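Local atomic coordinates of geranylgeranyl pyrophosphate synthase (Corynebacterium glutamicum, PDB entry 3LK5), a protein that probably joins five-carbon isoprenoid diphosphates head to tail into longer polyprenyl diphosphates, using magnesium ions. Residues Asp19-Val24 against Arg66-Trp71; Thr30-Ala35 against Glu160-Asp165; Ser83-Glu88 against Ala170-Arg175; Pro224-Ala229 against Gln237-Leu242; His347-Asp352 against Glu356-Leu361. One frame throughout, in Å; residues are numbered along the deposited sequence.

Contact 1: Asp19-Val24 against Arg66-Trp71; sequences DKFPEV and RPLYAW
Phe21 lays its ring flat against the five-membered ring of Trp71, and this offset stack is the tight part of the contact. Both residues hold CG anti to the backbone N (chi1 -165° and 179°), which sends each ring out from its own backbone to meet the other. The two planes are only 8° from parallel and their centroids lie 4.3 Å apart. Because the stack is displaced, Phe21 CE1 comes down on the pyrrole part of the indole, 3.5 Å from Trp71 CD1, while Phe21 CZ reaches back to Trp71 CB at the same distance. On its other side the ring approaches the helix backbone obliquely, with Phe21 CD2 3.8 Å from Leu68 CA and Phe21 CE2 3.6 Å from Pro67 O. Leu68 and Phe21 pass each other in opposite senses, Leu68 CD1 coming 3.9 Å from Phe21 CB. The solvent side looks quite different: Asp19, Lys20 and Glu23 are exposed and take no part. The stack joins the N-terminal part of helix 21-43 to helix 65-78 in the all-helical fold of the FPP/GGPP synthase family.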
# COMPACT_ATOMS: atom_id res chain seq x y z
N ASP A 19 22.91 -19.63 2.46
CA ASP A 19 22.20 -20.34 3.52
C ASP A 19 21.98 -19.54 4.80
O ASP A 19 20.95 -19.70 5.43
CB ASP A 19 22.81 -21.73 3.80
CG ASP A 19 22.64 -22.70 2.62
OD1 ASP A 19 21.71 -22.52 1.80
OD2 ASP A 19 23.45 -23.65 2.52
N LYS A 20 22.92 -18.67 5.18
CA LYS A 20 22.78 -17.91 6.44
C LYS A 20 22.12 -16.53 6.26
O LYS A 20 21.71 -15.92 7.24
CB LYS A 20 24.13 -17.67 7.12
CG LYS A 20 24.90 -18.94 7.53
CD LYS A 20 26.08 -18.59 8.43
CE LYS A 20 27.13 -19.71 8.44
NZ LYS A 20 26.82 -20.84 9.37
N PHE A 21 22.08 -16.01 5.03
CA PHE A 21 21.55 -14.66 4.85
C PHE A 21 20.12 -14.47 5.41
O PHE A 21 19.86 -13.44 6.01
CB PHE A 21 21.67 -14.15 3.41
CG PHE A 21 21.47 -12.67 3.28
CD1 PHE A 21 22.42 -11.80 3.75
CD2 PHE A 21 20.31 -12.17 2.70
CE1 PHE A 21 22.26 -10.44 3.66
CE2 PHE A 21 20.13 -10.81 2.58
CZ PHE A 21 21.10 -9.93 3.07
N PRO A 22 19.20 -15.45 5.23
CA PRO A 22 17.84 -15.24 5.78
C PRO A 22 17.83 -14.97 7.28
O PRO A 22 16.90 -14.29 7.76
CB PRO A 22 17.12 -16.56 5.46
CG PRO A 22 17.83 -17.09 4.27
CD PRO A 22 19.27 -16.66 4.39
N GLU A 23 18.82 -15.49 8.02
CA GLU A 23 18.92 -15.21 9.47
C GLU A 23 19.17 -13.73 9.72
O GLU A 23 18.58 -13.12 10.63
CB GLU A 23 20.06 -16.04 10.11
CG GLU A 23 19.83 -17.51 9.98
CD GLU A 23 21.03 -18.31 10.49
OE1 GLU A 23 22.09 -17.73 10.83
OE2 GLU A 23 20.87 -19.52 10.57
N VAL A 24 20.04 -13.15 8.90
CA VAL A 24 20.35 -11.73 9.00
C VAL A 24 19.09 -10.91 8.66
O VAL A 24 18.80 -9.95 9.35
CB VAL A 24 21.53 -11.35 8.04
CG1 VAL A 24 21.75 -9.87 8.03
CG2 VAL A 24 22.83 -12.08 8.50
N ARG A 66 14.25 -12.32 -2.18
CA ARG A 66 14.34 -10.96 -2.71
C ARG A 66 15.43 -10.15 -2.01
O ARG A 66 16.27 -9.59 -2.69
CB ARG A 66 12.95 -10.25 -2.79
CG ARG A 66 11.98 -10.97 -3.73
CD ARG A 66 10.53 -10.47 -3.62
NE ARG A 66 9.68 -11.38 -4.40
CZ ARG A 66 9.26 -12.57 -3.98
NH1 ARG A 66 9.56 -13.01 -2.77
NH2 ARG A 66 8.52 -13.33 -4.79
N PRO A 67 15.46 -10.12 -0.65
CA PRO A 67 16.59 -9.48 0.01
C PRO A 67 17.90 -10.14 -0.36
O PRO A 67 18.92 -9.48 -0.49
CB PRO A 67 16.34 -9.72 1.51
CG PRO A 67 14.87 -9.89 1.63
CD PRO A 67 14.43 -10.54 0.32
N LEU A 68 17.88 -11.45 -0.54
CA LEU A 68 19.13 -12.14 -0.95
C LEU A 68 19.67 -11.64 -2.30
O LEU A 68 20.86 -11.39 -2.46
CB LEU A 68 18.87 -13.65 -1.00
CG LEU A 68 20.09 -14.55 -1.28
CD1 LEU A 68 21.37 -14.24 -0.43
CD2 LEU A 68 19.64 -16.00 -1.11
N TYR A 69 18.77 -11.45 -3.27
CA TYR A 69 19.17 -10.89 -4.56
C TYR A 69 19.60 -9.44 -4.47
O TYR A 69 20.53 -9.05 -5.16
CB TYR A 69 18.10 -11.11 -5.65
CG TYR A 69 18.26 -12.44 -6.36
CD1 TYR A 69 17.24 -13.38 -6.35
CD2 TYR A 69 19.45 -12.74 -7.06
CE1 TYR A 69 17.38 -14.60 -7.01
CE2 TYR A 69 19.59 -13.93 -7.73
CZ TYR A 69 18.55 -14.85 -7.71
OH TYR A 69 18.69 -16.05 -8.39
N ALA A 70 18.92 -8.62 -3.65
CA ALA A 70 19.37 -7.25 -3.46
C ALA A 70 20.81 -7.23 -2.89
O ALA A 70 21.67 -6.46 -3.35
CB ALA A 70 18.40 -6.49 -2.52
N TRP A 71 21.05 -8.07 -1.89
CA TRP A 71 22.38 -8.17 -1.30
C TRP A 71 23.43 -8.62 -2.32
O TRP A 71 24.51 -8.06 -2.38
CB TRP A 71 22.33 -9.11 -0.08
CG TRP A 71 23.65 -9.35 0.63
CD1 TRP A 71 24.24 -10.57 0.83
CD2 TRP A 71 24.50 -8.38 1.26
NE1 TRP A 71 25.42 -10.41 1.52
CE2 TRP A 71 25.60 -9.09 1.81
CE3 TRP A 71 24.44 -6.99 1.43
CZ2 TRP A 71 26.65 -8.44 2.48
CZ3 TRP A 71 25.48 -6.34 2.10
CH2 TRP A 71 26.58 -7.08 2.62

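Contact 2: Thr30-Ala35 against Glu160-Asp165; sequences TQFLDA and EDMLQD
Two helical turns face each other here, one in the middle of helix 21-43 and one at the C-terminal end of helix 144-164, with the CA atoms of Phe32 and Met162 7.3 Å apart. Asp165 is the first residue after helix 144-164 to leave helical geometry. Phe32 bridges the gap: with CG anti to the backbone N (chi1 178°), its ring is carried straight across to the other helix. Phe32 CE2 sits 3.7 Å from both CA and CB of Met162, which is modelled as selenomethionine. The extended Met162 chain crosses the phenyl group at a slant, Met162 CG lying 3.8 Å from Phe32 CD2. Its selenium lies 4.5 Å from the ring centroid and 29° off the ring normal, an oblique Met-aromatic contact within the helical bundle of a polyprenyl synthetase fold; the CE methyl beyond it approaches Phe32 CB. Asp161 CB lies at the edge of the Phe32 ring, near its plane and 4.2 Å from Phe32 CZ. Trp158 and Phe99 add further aromatic neighbours to Phe32. The carboxylate of Asp161 is engaged by Arg184 and Arg177 of the second subunit, and that of Asp165 forms salt bridges with Arg177 and Arg181 of that same subunit.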
# COMPACT_ATOMS: atom_id res chain seq x y z
N THR A 30 13.14 -8.00 12.71
CA THR A 30 12.85 -7.96 14.15
C THR A 30 13.10 -6.60 14.74
O THR A 30 12.24 -6.06 15.49
CB THR A 30 13.66 -9.05 14.94
OG1 THR A 30 13.34 -10.33 14.40
CG2 THR A 30 13.27 -9.01 16.42
N GLN A 31 14.25 -6.01 14.44
CA GLN A 31 14.58 -4.71 14.97
C GLN A 31 13.56 -3.63 14.54
O GLN A 31 13.15 -2.77 15.34
CB GLN A 31 15.99 -4.29 14.56
CG GLN A 31 16.99 -5.30 15.09
CD GLN A 31 18.38 -4.75 15.29
OE1 GLN A 31 19.31 -5.51 15.56
NE2 GLN A 31 18.54 -3.42 15.16
N PHE A 32 13.15 -3.72 13.28
CA PHE A 32 12.21 -2.72 12.76
C PHE A 32 10.85 -2.85 13.46
O PHE A 32 10.26 -1.84 13.89
CB PHE A 32 12.07 -2.90 11.23
CG PHE A 32 11.09 -1.91 10.61
CD1 PHE A 32 9.73 -2.22 10.54
CD2 PHE A 32 11.53 -0.68 10.14
CE1 PHE A 32 8.79 -1.28 9.99
CE2 PHE A 32 10.62 0.27 9.57
CZ PHE A 32 9.26 -0.03 9.49
N LEU A 33 10.34 -4.08 13.53
CA LEU A 33 9.06 -4.37 14.17
C LEU A 33 9.04 -3.99 15.65
O LEU A 33 8.06 -3.37 16.13
CB LEU A 33 8.64 -5.82 13.95
CG LEU A 33 8.25 -6.06 12.47
CD1 LEU A 33 8.26 -7.59 12.14
CD2 LEU A 33 6.87 -5.48 12.18
N ASP A 34 10.11 -4.31 16.36
CA ASP A 34 10.25 -3.87 17.75
C ASP A 34 10.09 -2.36 17.87
O ASP A 34 9.45 -1.87 18.81
CB ASP A 34 11.62 -4.23 18.33
CG ASP A 34 11.78 -5.73 18.60
OD1 ASP A 34 10.79 -6.51 18.57
OD2 ASP A 34 12.94 -6.12 18.88
N ALA A 35 10.70 -1.62 16.95
CA ALA A 35 10.71 -0.18 17.04
C ALA A 35 9.34 0.47 16.83
O ALA A 35 9.15 1.64 17.23
CB ALA A 35 11.73 0.41 16.09
N GLU A 160 8.29 1.00 2.72
CA GLU A 160 8.81 2.29 2.30
C GLU A 160 9.59 2.92 3.45
O GLU A 160 10.64 3.47 3.22
CB GLU A 160 7.67 3.28 1.88
CG GLU A 160 6.66 2.59 0.97
CD GLU A 160 7.02 2.54 -0.54
OE1 GLU A 160 8.18 3.04 -0.88
OE2 GLU A 160 6.10 2.03 -1.37
N ASP A 161 9.01 2.92 4.66
CA ASP A 161 9.71 3.54 5.83
C ASP A 161 11.05 2.85 6.06
O ASP A 161 12.02 3.49 6.41
CB ASP A 161 8.88 3.35 7.10
CG ASP A 161 7.61 4.23 7.12
OD1 ASP A 161 7.52 5.23 6.37
OD2 ASP A 161 6.69 3.90 7.87
N MSE A 162 11.05 1.53 5.98
CA MSE A 162 12.28 0.78 6.31
C MSE A 162 13.39 1.16 5.35
O MSE A 162 14.55 1.31 5.78
CB MSE A 162 12.03 -0.74 6.27
CG MSE A 162 13.24 -1.53 6.83
SE MSE A 162 12.68 -3.37 7.15
CE MSE A 162 14.40 -4.09 7.95
N LEU A 163 13.05 1.35 4.07
CA LEU A 163 14.01 1.90 3.12
C LEU A 163 14.39 3.37 3.43
O LEU A 163 15.60 3.70 3.55
CB LEU A 163 13.48 1.78 1.65
CG LEU A 163 14.42 2.40 0.58
CD1 LEU A 163 15.77 1.63 0.53
CD2 LEU A 163 13.72 2.44 -0.79
N GLN A 164 13.40 4.26 3.56
CA GLN A 164 13.70 5.70 3.67
C GLN A 164 14.41 6.00 5.00
O GLN A 164 15.21 6.93 5.06
CB GLN A 164 12.42 6.54 3.61
CG GLN A 164 11.70 6.46 2.21
CD GLN A 164 12.62 6.72 1.04
OE1 GLN A 164 13.51 7.55 1.11
NE2 GLN A 164 12.37 6.01 -0.08
N ASP A 165 14.15 5.17 6.01
CA ASP A 165 14.73 5.37 7.36
C ASP A 165 15.94 4.49 7.66
O ASP A 165 16.42 4.44 8.81
CB ASP A 165 13.69 5.18 8.48
CG ASP A 165 12.64 6.31 8.49
OD1 ASP A 165 12.93 7.48 8.15
OD2 ASP A 165 11.47 6.00 8.79

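Contact 3: Ser83-Glu88 against Ala170-Arg175; sequences SSEKLE and AEALAR
Glu85 sets the face of its carboxylate against the methyl group of Ala172, whose CB lies about 3.3 Å above the plane of Glu85 CD, OE1 and OE2. Glu85 CG stands anti to the carbonyl carbon (chi1 -63°), and the chain bends at chi2 (-58°), so that the carboxylate, rather than the methylenes, does most of the touching: Glu85 OE2 is 3.4 Å and Glu85 CD 3.5 Å from Ala172 CB. Arg175, one turn further along the helix, folds its guanidinium back over the preceding turn, with Glu171 O and Ala172 CA toward the rim of one face. From there Arg175 NH1 remains 4.3 Å from Glu85 OE2, too far for a salt bridge. A water fills the interval, donating to Glu85 OE2 at 2.8 Å and accepting from Arg175 NH1 at 2.9 Å while lying in the guanidinium plane at its edge. The opposite charges are therefore linked through solvent. Both groups have other ties: Glu85 OE2 also bonds the hydroxyl of Ser169, and Arg175 NE and NH1 bond the carbonyl oxygens of Ser230 and Ile231. Behind the acid, Ser83 OG accepts from Glu85 N at 3.2 Å, an ST turn that shapes the backbone from which Glu85 projects. The contact thus places the loop leading into helix 87-111 against the first turns of helix 170-199, whose Arg175 reaches on to the end of helix 205-231.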
# COMPACT_ATOMS: atom_id res chain seq x y z
N SER A 83 32.09 0.24 -0.44
CA SER A 83 31.02 1.24 -0.49
C SER A 83 31.12 2.04 0.81
O SER A 83 31.53 1.49 1.84
CB SER A 83 29.67 0.53 -0.59
OG SER A 83 28.61 1.33 -0.09
N SER A 84 30.78 3.32 0.77
CA SER A 84 30.79 4.17 1.98
C SER A 84 29.49 4.13 2.80
O SER A 84 29.38 4.80 3.84
CB SER A 84 31.15 5.62 1.63
OG SER A 84 30.20 6.19 0.74
N GLU A 85 28.50 3.37 2.34
CA GLU A 85 27.24 3.23 3.08
C GLU A 85 27.46 2.32 4.28
O GLU A 85 28.23 1.36 4.20
CB GLU A 85 26.16 2.63 2.17
CG GLU A 85 25.80 3.50 0.99
CD GLU A 85 25.31 4.89 1.37
OE1 GLU A 85 24.54 5.05 2.36
OE2 GLU A 85 25.64 5.85 0.63
N LYS A 86 26.74 2.58 5.36
CA LYS A 86 26.75 1.68 6.53
C LYS A 86 26.18 0.34 6.16
O LYS A 86 25.13 0.25 5.51
CB LYS A 86 25.94 2.27 7.72
CG LYS A 86 26.47 3.60 8.24
CD LYS A 86 25.69 4.12 9.48
CE LYS A 86 24.28 4.65 9.09
NZ LYS A 86 23.49 5.08 10.31
N LEU A 87 26.81 -0.72 6.65
CA LEU A 87 26.35 -2.07 6.36
C LEU A 87 24.91 -2.31 6.82
O LEU A 87 24.11 -2.93 6.13
CB LEU A 87 27.28 -3.07 7.06
CG LEU A 87 26.85 -4.52 7.09
CD1 LEU A 87 26.75 -5.11 5.66
CD2 LEU A 87 27.91 -5.27 7.90
N GLU A 88 24.59 -1.83 8.02
CA GLU A 88 23.27 -1.99 8.58
C GLU A 88 22.20 -1.36 7.66
O GLU A 88 21.05 -1.86 7.55
CB GLU A 88 23.23 -1.26 9.94
CG GLU A 88 24.23 -1.81 10.97
CD GLU A 88 25.74 -1.44 10.73
OE1 GLU A 88 26.13 -0.59 9.89
OE2 GLU A 88 26.56 -2.04 11.47
N ALA A 170 21.64 10.31 1.36
CA ALA A 170 20.77 10.94 0.35
C ALA A 170 21.13 10.48 -1.05
O ALA A 170 20.24 10.27 -1.87
CB ALA A 170 20.91 12.43 0.42
N GLU A 171 22.44 10.40 -1.35
CA GLU A 171 22.88 10.01 -2.69
C GLU A 171 22.46 8.57 -3.02
O GLU A 171 21.95 8.29 -4.12
CB GLU A 171 24.41 10.16 -2.81
CG GLU A 171 24.89 11.62 -2.71
CD GLU A 171 24.86 12.26 -1.27
OE1 GLU A 171 24.58 11.61 -0.21
OE2 GLU A 171 25.14 13.48 -1.22
N ALA A 172 22.67 7.67 -2.06
CA ALA A 172 22.27 6.26 -2.23
C ALA A 172 20.75 6.15 -2.40
O ALA A 172 20.27 5.44 -3.28
CB ALA A 172 22.74 5.40 -1.02
N LEU A 173 19.99 6.87 -1.57
CA LEU A 173 18.52 6.88 -1.74
C LEU A 173 18.09 7.33 -3.12
O LEU A 173 17.25 6.68 -3.74
CB LEU A 173 17.79 7.72 -0.65
CG LEU A 173 17.80 7.08 0.72
CD1 LEU A 173 17.31 8.08 1.78
CD2 LEU A 173 16.95 5.77 0.72
N ALA A 174 18.71 8.40 -3.61
CA ALA A 174 18.40 8.86 -4.94
C ALA A 174 18.70 7.79 -5.98
O ALA A 174 17.94 7.64 -6.96
CB ALA A 174 19.17 10.17 -5.29
N ARG A 175 19.80 7.04 -5.79
CA ARG A 175 20.17 6.02 -6.77
C ARG A 175 19.15 4.88 -6.79
O ARG A 175 18.99 4.25 -7.83
CB ARG A 175 21.58 5.44 -6.50
CG ARG A 175 22.74 6.39 -6.92
CD ARG A 175 24.12 5.66 -6.97
NE ARG A 175 24.47 5.06 -5.68
CZ ARG A 175 25.13 5.71 -4.72
NH1 ARG A 175 25.42 5.08 -3.56
NH2 ARG A 175 25.52 6.97 -4.89
O HOH W 1 27.34 5.86 -1.57

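Contact 4: Pro224-Ala229 against Gln237-Leu242; sequences PLHLGA and QLIDAL
Ile239 and His226 meet in a helical hairpin: helices 205-231 and 236-263 follow one another in the chain and here run nearly antiparallel, their local axes at 161° and 9.4 Å apart. Leu225, His226 and Ala229 face Ile239 and Leu242 along the seam. Ile239 can be followed outward. At CB the side chain divides, and its CG2 branch, held anti to the backbone N, goes over one face of the His226 imidazole. This CH-pi contact has Ile239 CG2 4.0 Å from the ring centroid, and His226 CD2 is the ring atom nearest to it. The other branch meets Ala229, with Ile239 CG1 3.9 Å from Ala229 CB; beyond it, the tip, Ile239 CD1, comes 4.1 Å from His226 CD2. The ring has a polar tether as well, since His226 ND1 is hydrogen-bonded to Arg223. The methyl of Ala229 also touches Leu242 CD1, at 3.8 Å, and, more loosely, Leu238 CD2. One turn back on the first helix, Leu225 CB and Leu242 CB come within 4.1 Å. Tyr69 of helix 65-78 packs on Leu225 too. Beyond its CB, Leu225 brings one methyl to the opposing backbone, Leu225 CD1 lying 3.6 Å from Leu242 O.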
# COMPACT_ATOMS: atom_id res chain seq x y z
N PRO A 224 15.29 -6.55 -7.51
CA PRO A 224 16.14 -6.60 -6.30
C PRO A 224 17.63 -6.47 -6.67
O PRO A 224 18.34 -5.76 -6.01
CB PRO A 224 15.80 -7.99 -5.70
CG PRO A 224 14.27 -8.09 -6.02
CD PRO A 224 14.26 -7.61 -7.50
N LEU A 225 18.10 -7.17 -7.71
CA LEU A 225 19.52 -7.04 -8.12
C LEU A 225 19.84 -5.60 -8.46
O LEU A 225 20.87 -5.06 -8.06
CB LEU A 225 19.84 -7.88 -9.39
CG LEU A 225 20.01 -9.37 -9.02
CD1 LEU A 225 19.87 -10.27 -10.29
CD2 LEU A 225 21.31 -9.68 -8.26
N HIS A 226 18.95 -5.00 -9.26
CA HIS A 226 19.09 -3.60 -9.67
C HIS A 226 19.18 -2.70 -8.43
O HIS A 226 20.06 -1.84 -8.34
CB HIS A 226 17.89 -3.22 -10.58
CG HIS A 226 18.02 -1.87 -11.22
ND1 HIS A 226 17.03 -1.32 -12.01
CD2 HIS A 226 18.99 -0.93 -11.12
CE1 HIS A 226 17.39 -0.10 -12.38
NE2 HIS A 226 18.58 0.15 -11.86
N LEU A 227 18.27 -2.91 -7.47
CA LEU A 227 18.27 -2.08 -6.25
C LEU A 227 19.62 -2.16 -5.50
O LEU A 227 20.23 -1.13 -5.15
CB LEU A 227 17.10 -2.55 -5.36
CG LEU A 227 17.01 -1.91 -3.97
CD1 LEU A 227 16.77 -0.37 -4.20
CD2 LEU A 227 15.88 -2.56 -3.12
N GLY A 228 20.07 -3.39 -5.24
CA GLY A 228 21.35 -3.59 -4.54
C GLY A 228 22.51 -2.98 -5.31
O GLY A 228 23.36 -2.29 -4.72
N ALA A 229 22.54 -3.20 -6.62
CA ALA A 229 23.61 -2.61 -7.44
C ALA A 229 23.60 -1.08 -7.45
O ALA A 229 24.67 -0.45 -7.39
CB ALA A 229 23.63 -3.19 -8.90
N GLN A 237 26.80 -0.92 -17.19
CA GLN A 237 27.16 -2.22 -17.78
C GLN A 237 26.90 -3.37 -16.84
O GLN A 237 26.38 -4.41 -17.24
CB GLN A 237 28.64 -2.23 -18.22
CG GLN A 237 28.94 -1.14 -19.25
CD GLN A 237 28.83 0.30 -18.69
OE1 GLN A 237 29.37 0.62 -17.62
NE2 GLN A 237 28.15 1.18 -19.44
N LEU A 238 27.25 -3.18 -15.58
CA LEU A 238 27.01 -4.19 -14.58
C LEU A 238 25.51 -4.34 -14.33
O LEU A 238 24.99 -5.44 -14.32
CB LEU A 238 27.74 -3.84 -13.27
CG LEU A 238 27.23 -4.81 -12.18
CD1 LEU A 238 27.98 -6.13 -12.26
CD2 LEU A 238 27.38 -4.22 -10.84
N ILE A 239 24.82 -3.22 -14.17
CA ILE A 239 23.37 -3.27 -13.97
C ILE A 239 22.68 -3.97 -15.16
O ILE A 239 21.72 -4.73 -14.99
CB ILE A 239 22.80 -1.83 -13.74
CG1 ILE A 239 23.20 -1.35 -12.34
CG2 ILE A 239 21.27 -1.85 -13.87
CD1 ILE A 239 22.81 0.14 -12.00
N ASP A 240 23.15 -3.69 -16.38
CA ASP A 240 22.55 -4.33 -17.55
C ASP A 240 22.68 -5.86 -17.51
O ASP A 240 21.71 -6.60 -17.79
CB ASP A 240 23.18 -3.77 -18.85
CG ASP A 240 22.28 -3.95 -20.03
OD1 ASP A 240 22.59 -4.78 -20.90
OD2 ASP A 240 21.22 -3.28 -20.07
N ALA A 241 23.88 -6.34 -17.17
CA ALA A 241 24.11 -7.78 -17.06
C ALA A 241 23.23 -8.43 -16.00
O ALA A 241 22.65 -9.50 -16.25
CB ALA A 241 25.55 -8.08 -16.80
N LEU A 242 23.12 -7.78 -14.82
CA LEU A 242 22.27 -8.28 -13.74
C LEU A 242 20.77 -8.30 -14.10
O LEU A 242 20.03 -9.26 -13.75
CB LEU A 242 22.48 -7.41 -12.48
CG LEU A 242 23.91 -7.45 -11.93
CD1 LEU A 242 24.00 -6.53 -10.66
CD2 LEU A 242 24.39 -8.88 -11.61

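Contact 5: His347-Asp352 against Glu356-Leu361; sequences HLDDVD and EVRAQL
Arg358 leaves its helix fully extended through chi1 and chi2 and then bends at chi3 (-79°), which turns its guanidinium edge toward the Leu348 carbonyl. Two nitrogens take hold of that one oxygen side-on: Arg358 NE and Arg358 NH2 each donate to Leu348 O at 3.2 Å, both bonds bent to a similar degree, with N-H...O angles of about 150°. The oxygen lies almost exactly in the guanidinium plane, but the donors reach it from the same face of the carbonyl; NE stands well above the carbonyl plane, whereas NH2 is tilted from it by only 19°. Arg358 NH2 also lies 2.8 Å from Val351 O. Asp349 adds a long salt bridge, its OD1 4.0 Å from Arg358 NE and well out of the guanidinium plane, so charge alone acts there. On the buried side Leu348 CD1 rests 3.8 Å from Leu361 CB. The contact joins the loop after helix 329-347 to helix 355-369, while Tyr245 of helix 236-263 packs on Leu348 and Tyr69 of helix 65-78 on Leu361.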
# COMPACT_ATOMS: atom_id res chain seq x y z
N HIS A 347 24.76 -14.30 -19.19
CA HIS A 347 24.80 -12.87 -18.89
C HIS A 347 25.78 -12.46 -17.79
O HIS A 347 26.35 -11.37 -17.87
CB HIS A 347 23.39 -12.32 -18.62
CG HIS A 347 22.57 -12.20 -19.86
ND1 HIS A 347 22.84 -11.27 -20.84
CD2 HIS A 347 21.47 -12.88 -20.27
CE1 HIS A 347 21.95 -11.38 -21.81
NE2 HIS A 347 21.11 -12.35 -21.49
N LEU A 348 26.03 -13.31 -16.82
CA LEU A 348 27.02 -13.02 -15.78
C LEU A 348 28.48 -12.97 -16.25
O LEU A 348 29.33 -12.40 -15.56
CB LEU A 348 26.93 -14.04 -14.64
CG LEU A 348 25.58 -14.15 -13.95
CD1 LEU A 348 25.66 -15.31 -12.94
CD2 LEU A 348 25.25 -12.82 -13.26
N ASP A 349 28.77 -13.57 -17.40
CA ASP A 349 30.13 -13.57 -17.94
C ASP A 349 30.41 -12.31 -18.72
O ASP A 349 31.53 -12.13 -19.22
CB ASP A 349 30.35 -14.76 -18.87
CG ASP A 349 30.04 -16.09 -18.22
OD1 ASP A 349 30.35 -16.25 -17.02
OD2 ASP A 349 29.48 -16.97 -18.91
N ASP A 350 29.41 -11.46 -18.85
CA ASP A 350 29.49 -10.28 -19.72
C ASP A 350 30.13 -9.06 -19.07
O ASP A 350 30.38 -8.07 -19.73
CB ASP A 350 28.11 -9.93 -20.30
CG ASP A 350 27.70 -10.88 -21.42
OD1 ASP A 350 28.54 -11.67 -21.90
OD2 ASP A 350 26.53 -10.85 -21.82
N VAL A 351 30.37 -9.14 -17.76
CA VAL A 351 30.98 -8.04 -17.03
C VAL A 351 31.80 -8.67 -15.92
O VAL A 351 31.64 -9.86 -15.61
CB VAL A 351 29.88 -7.08 -16.45
CG1 VAL A 351 28.95 -7.82 -15.51
CG2 VAL A 351 30.51 -5.87 -15.76
N ASP A 352 32.70 -7.90 -15.32
CA ASP A 352 33.49 -8.42 -14.23
C ASP A 352 32.70 -8.38 -12.92
O ASP A 352 32.19 -7.33 -12.53
CB ASP A 352 34.83 -7.67 -14.09
CG ASP A 352 35.70 -8.26 -12.99
OD1 ASP A 352 35.86 -9.51 -12.95
OD2 ASP A 352 36.22 -7.48 -12.16
N GLU A 356 33.47 -15.06 -6.16
CA GLU A 356 32.59 -15.67 -5.17
C GLU A 356 31.13 -15.25 -5.36
O GLU A 356 30.20 -16.05 -5.14
CB GLU A 356 33.11 -15.38 -3.75
CG GLU A 356 32.07 -14.98 -2.69
CD GLU A 356 31.20 -16.14 -2.21
OE1 GLU A 356 31.57 -17.32 -2.46
OE2 GLU A 356 30.15 -15.89 -1.59
N VAL A 357 30.92 -13.99 -5.74
CA VAL A 357 29.57 -13.49 -6.02
C VAL A 357 28.99 -14.15 -7.27
O VAL A 357 27.83 -14.61 -7.27
CB VAL A 357 29.56 -11.96 -6.14
CG1 VAL A 357 28.13 -11.45 -6.35
CG2 VAL A 357 30.17 -11.31 -4.86
N ARG A 358 29.80 -14.26 -8.34
CA ARG A 358 29.37 -14.95 -9.55
C ARG A 358 28.95 -16.38 -9.25
O ARG A 358 27.90 -16.85 -9.71
CB ARG A 358 30.47 -14.93 -10.62
CG ARG A 358 30.06 -15.63 -11.91
CD ARG A 358 31.13 -15.55 -12.99
NE ARG A 358 31.16 -14.26 -13.67
CZ ARG A 358 32.19 -13.42 -13.60
NH1 ARG A 358 33.24 -13.76 -12.85
NH2 ARG A 358 32.19 -12.25 -14.24
N ALA A 359 29.80 -17.07 -8.48
CA ALA A 359 29.57 -18.45 -8.10
C ALA A 359 28.24 -18.61 -7.39
O ALA A 359 27.45 -19.52 -7.65
CB ALA A 359 30.74 -18.98 -7.19
N GLN A 360 27.99 -17.71 -6.46
CA GLN A 360 26.74 -17.78 -5.74
C GLN A 360 25.52 -17.36 -6.59
O GLN A 360 24.42 -17.91 -6.39
CB GLN A 360 26.83 -16.95 -4.46
CG GLN A 360 27.81 -17.53 -3.42
CD GLN A 360 27.73 -19.05 -3.29
OE1 GLN A 360 26.69 -19.61 -2.92
NE2 GLN A 360 28.82 -19.73 -3.62
N LEU A 361 25.68 -16.40 -7.50
CA LEU A 361 24.56 -16.08 -8.43
C LEU A 361 24.25 -17.28 -9.34
O LEU A 361 23.11 -17.59 -9.62
CB LEU A 361 24.87 -14.83 -9.29
CG LEU A 361 24.73 -13.54 -8.44
CD1 LEU A 361 25.38 -12.38 -9.13
CD2 LEU A 361 23.21 -13.21 -8.15

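How the contacts relate
From the N terminus, contact 1 closes a loop that takes in the rest of helix 21-43 and helix 45-59. Contact 2 takes the same first helix across to helix 144-164, so its segments alternate with those of contact 1; contact 3, from the loop before helix 87-111 to helix 170-199, crosses contact 2 in turn. No contact nests inside another; contacts 1 and 3 are in series, both crossing contact 2. Contact 4 closes the turn between helices 205-231 and 236-263, and contact 5 the turn into the last helix, 355-369. Trp71 touches Leu87 between contacts 1 and 3, Tyr69 joins contact 1 to contacts 4 and 5, and Ala241 packs on Val351 between the last two.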